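Local coordinates for protein putative polyketide cyclase (Acidithiobacillus ferrooxidans, PDB 3F9S) that probably acts as a polyketide cyclase of the SnoaL-like family, within the NTF2 superfamily, at residues V19-A33 / V53-A65. Residues are numbered along the deposited sequence; the frame is centred on the assembly and turned at random.
Sequences VWSEGNIEASDKYIA and VAGYKERVKTLRA
Trp20 and Tyr56 meet where, in this NTF2-like alpha+beta fold, helix 53-66 packs against the end of helix 8-21 and the residues that follow it. Tyr56 OH lies at the edge of the indole, almost in its plane, and accepts from the ring N-H, Trp20 NE1 to Tyr56 OH being 3.0 Å at 155°. Trp20 is a knob in the hole formed by Tyr56, Arg59, Val60 and Leu63, with Val60 CG1 over its six-membered ring in a CH-pi contact. On Tyr56, CG stands anti to the backbone N (chi1 -176°), carrying the ring across to Ile32, whose CG1 sits over the ring centre, 3.7 Å from the centroid, while Ser28 OG comes to the ring edge. With an alanine at Tyr56, the indole N-H is likely to lose its acceptor and Ile32 the ring it packs on. Arg59, which helps line the hole, sends its NH2 to Asp41 and Asp44. Further round, Arg64 lays one guanidinium face over Gly23, and its NH1 gives a weak bond to Trp20 O. On the outer side, Lys57 runs past Ile25 and Ser28, bends at chi3 (-77°) and ends between two carboxylates: Lys57 NZ lies 2.7 Å from Glu26 OE1 and 2.7 Å from Asp29 OD1, each oxygen met on its syn side but out of the carboxylate plane, more so at Glu26.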
loop_
_atom_site.group_PDB
_atom_site.type_symbol
_atom_site.label_atom_id
_atom_site.label_comp_id
_atom_site.label_asym_id
_atom_site.label_seq_id
_atom_site.Cartn_x
_atom_site.Cartn_y
_atom_site.Cartn_z
ATOM N N VAL A 19 -11.245 -13.823 -10.010
ATOM C CA VAL A 19 -11.150 -12.715 -10.950
ATOM C C VAL A 19 -9.707 -12.358 -11.279
ATOM O O VAL A 19 -9.337 -12.320 -12.446
ATOM C CB VAL A 19 -11.880 -11.467 -10.438
ATOM C CG1 VAL A 19 -11.671 -10.272 -11.393
ATOM C CG2 VAL A 19 -13.358 -11.770 -10.251
ATOM N N TRP A 20 -8.901 -12.148 -10.248
ATOM C CA TRP A 20 -7.573 -11.577 -10.433
ATOM C C TRP A 20 -6.451 -12.534 -10.673
ATOM O O TRP A 20 -5.527 -12.198 -11.413
ATOM C CB TRP A 20 -7.262 -10.635 -9.276
ATOM C CG TRP A 20 -8.078 -9.429 -9.450
ATOM C CD1 TRP A 20 -9.276 -9.167 -8.875
ATOM C CD2 TRP A 20 -7.832 -8.376 -10.390
ATOM N NE1 TRP A 20 -9.769 -7.983 -9.354
ATOM C CE2 TRP A 20 -8.906 -7.474 -10.289
ATOM C CE3 TRP A 20 -6.787 -8.093 -11.283
ATOM C CZ2 TRP A 20 -8.971 -6.294 -11.042
ATOM C CZ3 TRP A 20 -6.861 -6.938 -12.053
ATOM C CH2 TRP A 20 -7.951 -6.050 -11.923
ATOM N N SER A 21 -6.481 -13.677 -10.002
ATOM C CA SER A 21 -5.444 -14.676 -10.190
ATOM C C SER A 21 -5.774 -15.620 -11.332
ATOM O O SER A 21 -4.861 -16.028 -12.036
ATOM C CB SER A 21 -5.179 -15.456 -8.908
ATOM O OG SER A 21 -4.710 -14.590 -7.888
ATOM N N GLU A 22 -7.052 -15.957 -11.526
ATOM C CA GLU A 22 -7.473 -16.910 -12.560
ATOM C C GLU A 22 -8.066 -16.267 -13.798
ATOM O O GLU A 22 -8.230 -16.948 -14.803
ATOM C CB GLU A 22 -8.445 -17.923 -11.975
ATOM C CG GLU A 22 -7.809 -18.809 -10.911
ATOM C CD GLU A 22 -8.810 -19.593 -10.093
ATOM O OE1 GLU A 22 -10.032 -19.551 -10.356
ATOM O OE2 GLU A 22 -8.359 -20.265 -9.150
ATOM N N GLY A 23 -8.359 -14.975 -13.749
ATOM C CA GLY A 23 -8.884 -14.263 -14.905
ATOM C C GLY A 23 -10.303 -14.613 -15.281
ATOM O O GLY A 23 -10.672 -14.477 -16.453
ATOM N N ASN A 24 -11.095 -15.047 -14.301
ATOM C CA ASN A 24 -12.491 -15.356 -14.508
ATOM C C ASN A 24 -13.164 -13.986 -14.393
ATOM O O ASN A 24 -13.764 -13.656 -13.380
ATOM C CB ASN A 24 -13.008 -16.373 -13.492
ATOM C CG ASN A 24 -14.449 -16.778 -13.741
ATOM O OD1 ASN A 24 -15.162 -16.175 -14.552
ATOM N ND2 ASN A 24 -14.896 -17.798 -13.006
ATOM N N ILE A 25 -13.095 -13.237 -15.489
ATOM C CA ILE A 25 -13.559 -11.846 -15.535
ATOM C C ILE A 25 -15.038 -11.740 -15.166
ATOM O O ILE A 25 -15.423 -10.877 -14.388
ATOM C CB ILE A 25 -13.367 -11.185 -16.927
ATOM C CG1 ILE A 25 -11.933 -11.301 -17.457
ATOM C CG2 ILE A 25 -13.740 -9.711 -16.864
ATOM C CD1 ILE A 25 -10.886 -10.774 -16.549
ATOM N N GLU A 26 -15.836 -12.647 -15.718
ATOM C CA GLU A 26 -17.285 -12.670 -15.496
ATOM C C GLU A 26 -17.689 -12.991 -14.057
ATOM O O GLU A 26 -18.775 -12.602 -13.638
ATOM C CB GLU A 26 -17.974 -13.577 -16.523
ATOM C CG GLU A 26 -17.697 -13.164 -17.995
ATOM C CD GLU A 26 -18.015 -11.688 -18.273
ATOM O OE1 GLU A 26 -19.137 -11.279 -17.923
ATOM O OE2 GLU A 26 -17.154 -10.940 -18.813
ATOM N N ALA A 27 -16.808 -13.635 -13.285
ATOM C CA ALA A 27 -17.039 -13.852 -11.851
ATOM C C ALA A 27 -17.171 -12.533 -11.091
ATOM O O ALA A 27 -17.708 -12.530 -9.985
ATOM C CB ALA A 27 -15.952 -14.707 -11.227
ATOM N N SER A 28 -16.671 -11.430 -11.659
ATOM C CA SER A 28 -16.895 -10.079 -11.114
ATOM C C SER A 28 -18.362 -9.805 -10.818
ATOM O O SER A 28 -18.672 -9.090 -9.885
ATOM C CB SER A 28 -16.410 -9.016 -12.092
ATOM O OG SER A 28 -15.037 -9.215 -12.382
ATOM N N ASP A 29 -19.259 -10.363 -11.630
ATOM C CA ASP A 29 -20.697 -10.251 -11.397
ATOM C C ASP A 29 -21.143 -10.684 -10.000
ATOM O O ASP A 29 -22.131 -10.173 -9.512
ATOM C CB ASP A 29 -21.488 -11.063 -12.416
ATOM C CG ASP A 29 -21.371 -10.530 -13.830
ATOM O OD1 ASP A 29 -20.793 -9.451 -14.052
ATOM O OD2 ASP A 29 -21.864 -11.225 -14.737
ATOM N N LYS A 30 -20.449 -11.644 -9.400
ATOM C CA LYS A 30 -20.778 -12.145 -8.073
ATOM C C LYS A 30 -20.261 -11.264 -6.953
ATOM O O LYS A 30 -20.762 -11.356 -5.834
ATOM C CB LYS A 30 -20.158 -13.522 -7.856
ATOM C CG LYS A 30 -20.563 -14.581 -8.847
ATOM C CD LYS A 30 -19.972 -15.948 -8.495
ATOM C CE LYS A 30 -18.464 -16.006 -8.698
ATOM N NZ LYS A 30 -17.924 -17.380 -8.490
ATOM N N TYR A 31 -19.253 -10.438 -7.239
ATOM C CA TYR A 31 -18.544 -9.687 -6.201
ATOM C C TYR A 31 -18.627 -8.181 -6.217
ATOM O O TYR A 31 -18.375 -7.566 -5.192
ATOM C CB TYR A 31 -17.057 -9.999 -6.347
ATOM C CG TYR A 31 -16.740 -11.453 -6.246
ATOM C CD1 TYR A 31 -16.929 -12.123 -5.050
ATOM C CD2 TYR A 31 -16.270 -12.168 -7.352
ATOM C CE1 TYR A 31 -16.640 -13.471 -4.937
ATOM C CE2 TYR A 31 -15.979 -13.525 -7.255
ATOM C CZ TYR A 31 -16.146 -14.157 -6.024
ATOM O OH TYR A 31 -15.865 -15.483 -5.867
ATOM N N ILE A 32 -18.874 -7.594 -7.382
ATOM C CA ILE A 32 -18.839 -6.153 -7.518
ATOM C C ILE A 32 -20.209 -5.558 -7.341
ATOM O O ILE A 32 -21.185 -6.049 -7.874
ATOM C CB ILE A 32 -18.194 -5.726 -8.842
ATOM C CG1 ILE A 32 -16.820 -6.388 -8.995
ATOM C CG2 ILE A 32 -18.027 -4.217 -8.909
ATOM C CD1 ILE A 32 -15.844 -6.206 -7.821
ATOM N N ALA A 33 -20.249 -4.460 -6.598
ATOM C CA ALA A 33 -21.456 -3.694 -6.383
ATOM C C ALA A 33 -21.813 -2.976 -7.679
ATOM O O ALA A 33 -20.968 -2.845 -8.577
ATOM C CB ALA A 33 -21.264 -2.679 -5.283
ATOM N N VAL A 53 -20.342 -2.540 -13.150
ATOM C CA VAL A 53 -19.713 -3.872 -13.254
ATOM C C VAL A 53 -19.048 -4.095 -14.617
ATOM O O VAL A 53 -17.939 -4.633 -14.686
ATOM C CB VAL A 53 -20.680 -5.012 -12.868
ATOM C CG1 VAL A 53 -20.093 -6.380 -13.150
ATOM C CG2 VAL A 53 -21.022 -4.927 -11.381
ATOM N N ALA A 54 -19.689 -3.634 -15.689
ATOM C CA ALA A 54 -19.127 -3.734 -17.037
ATOM C C ALA A 54 -17.780 -3.023 -17.106
ATOM O O ALA A 54 -16.820 -3.602 -17.572
ATOM C CB ALA A 54 -20.078 -3.143 -18.062
ATOM N N GLY A 55 -17.729 -1.790 -16.598
ATOM C CA GLY A 55 -16.515 -0.968 -16.549
ATOM C C GLY A 55 -15.451 -1.630 -15.703
ATOM O O GLY A 55 -14.289 -1.647 -16.089
ATOM N N TYR A 56 -15.863 -2.175 -14.564
ATOM C CA TYR A 56 -14.965 -2.944 -13.702
ATOM C C TYR A 56 -14.320 -4.094 -14.484
ATOM O O TYR A 56 -13.096 -4.286 -14.438
ATOM C CB TYR A 56 -15.724 -3.505 -12.502
ATOM C CG TYR A 56 -14.814 -4.214 -11.569
ATOM C CD1 TYR A 56 -14.520 -5.567 -11.756
ATOM C CD2 TYR A 56 -14.154 -3.527 -10.565
ATOM C CE1 TYR A 56 -13.660 -6.211 -10.955
ATOM C CE2 TYR A 56 -13.270 -4.183 -9.744
ATOM C CZ TYR A 56 -13.036 -5.515 -9.950
ATOM O OH TYR A 56 -12.167 -6.140 -9.133
ATOM N N LYS A 57 -15.153 -4.849 -15.203
ATOM C CA LYS A 57 -14.664 -5.995 -15.969
ATOM C C LYS A 57 -13.703 -5.553 -17.060
ATOM O O LYS A 57 -12.723 -6.232 -17.300
ATOM C CB LYS A 57 -15.814 -6.826 -16.518
ATOM C CG LYS A 57 -16.499 -7.605 -15.433
ATOM C CD LYS A 57 -17.525 -8.590 -15.942
ATOM C CE LYS A 57 -18.807 -7.988 -16.348
ATOM N NZ LYS A 57 -19.833 -9.080 -16.557
ATOM N N GLU A 58 -13.960 -4.403 -17.686
ATOM C CA GLU A 58 -13.041 -3.881 -18.697
ATOM C C GLU A 58 -11.694 -3.574 -18.080
ATOM O O GLU A 58 -10.667 -3.901 -18.662
ATOM C CB GLU A 58 -13.596 -2.648 -19.418
ATOM C CG GLU A 58 -14.815 -2.938 -20.260
ATOM C CD GLU A 58 -14.613 -3.973 -21.340
ATOM O OE1 GLU A 58 -13.497 -4.084 -21.889
ATOM O OE2 GLU A 58 -15.605 -4.648 -21.667
ATOM N N ARG A 59 -11.696 -3.017 -16.875
ATOM C CA ARG A 59 -10.448 -2.733 -16.198
ATOM C C ARG A 59 -9.718 -4.028 -15.882
ATOM O O ARG A 59 -8.507 -4.103 -16.060
ATOM C CB ARG A 59 -10.692 -1.891 -14.971
ATOM C CG ARG A 59 -9.512 -1.755 -14.061
ATOM C CD ARG A 59 -9.848 -0.790 -13.002
ATOM N NE ARG A 59 -8.735 -0.670 -12.068
ATOM C CZ ARG A 59 -8.449 -1.552 -11.118
ATOM N NH1 ARG A 59 -9.180 -2.637 -10.918
ATOM N NH2 ARG A 59 -7.411 -1.330 -10.324
ATOM N N VAL A 60 -10.447 -5.041 -15.426
ATOM C CA VAL A 60 -9.814 -6.339 -15.165
ATOM C C VAL A 60 -9.167 -6.861 -16.437
ATOM O O VAL A 60 -8.011 -7.281 -16.412
ATOM C CB VAL A 60 -10.771 -7.403 -14.642
ATOM C CG1 VAL A 60 -9.957 -8.685 -14.295
ATOM C CG2 VAL A 60 -11.505 -6.906 -13.416
ATOM N N LYS A 61 -9.891 -6.780 -17.546
ATOM C CA LYS A 61 -9.375 -7.265 -18.825
ATOM C C LYS A 61 -8.066 -6.574 -19.202
ATOM O O LYS A 61 -7.140 -7.236 -19.662
ATOM C CB LYS A 61 -10.390 -7.100 -19.947
ATOM C CG LYS A 61 -11.651 -7.957 -19.817
ATOM C CD LYS A 61 -12.626 -7.586 -20.939
ATOM C CE LYS A 61 -14.049 -7.991 -20.632
ATOM N NZ LYS A 61 -14.960 -7.557 -21.744
ATOM N N THR A 62 -7.999 -5.258 -18.997
ATOM C CA THR A 62 -6.791 -4.492 -19.330
ATOM C C THR A 62 -5.620 -4.865 -18.443
ATOM O O THR A 62 -4.536 -5.145 -18.938
ATOM C CB THR A 62 -7.053 -2.995 -19.227
ATOM O OG1 THR A 62 -7.855 -2.655 -20.344
ATOM C CG2 THR A 62 -5.781 -2.172 -19.328
ATOM N N LEU A 63 -5.862 -4.868 -17.142
ATOM C CA LEU A 63 -4.819 -5.209 -16.187
ATOM C C LEU A 63 -4.388 -6.665 -16.319
ATOM O O LEU A 63 -3.193 -6.964 -16.261
ATOM C CB LEU A 63 -5.269 -4.892 -14.769
ATOM C CG LEU A 63 -5.244 -3.432 -14.322
ATOM C CD1 LEU A 63 -5.872 -2.442 -15.276
ATOM C CD2 LEU A 63 -5.915 -3.337 -12.950
ATOM N N ARG A 64 -5.336 -7.573 -16.520
ATOM C CA ARG A 64 -4.995 -8.996 -16.682
ATOM C C ARG A 64 -4.181 -9.206 -17.955
ATOM O O ARG A 64 -3.208 -9.940 -17.925
ATOM C CB ARG A 64 -6.228 -9.913 -16.650
ATOM C CG ARG A 64 -6.825 -10.135 -15.226
ATOM C CD ARG A 64 -6.099 -11.225 -14.440
ATOM N NE ARG A 64 -6.134 -12.479 -15.196
ATOM C CZ ARG A 64 -5.417 -13.574 -14.965
ATOM N NH1 ARG A 64 -4.536 -13.640 -13.980
ATOM N NH2 ARG A 64 -5.574 -14.634 -15.758
ATOM N N ALA A 65 -4.551 -8.539 -19.049
ATOM C CA ALA A 65 -3.837 -8.660 -20.316
ATOM C C ALA A 65 -2.352 -8.303 -20.252
ATOM O O ALA A 65 -1.561 -8.879 -20.980
ATOM C CB ALA A 65 -4.515 -7.825 -21.400
HETATM O O HOH W 1 -17.028 -8.207 -20.103
#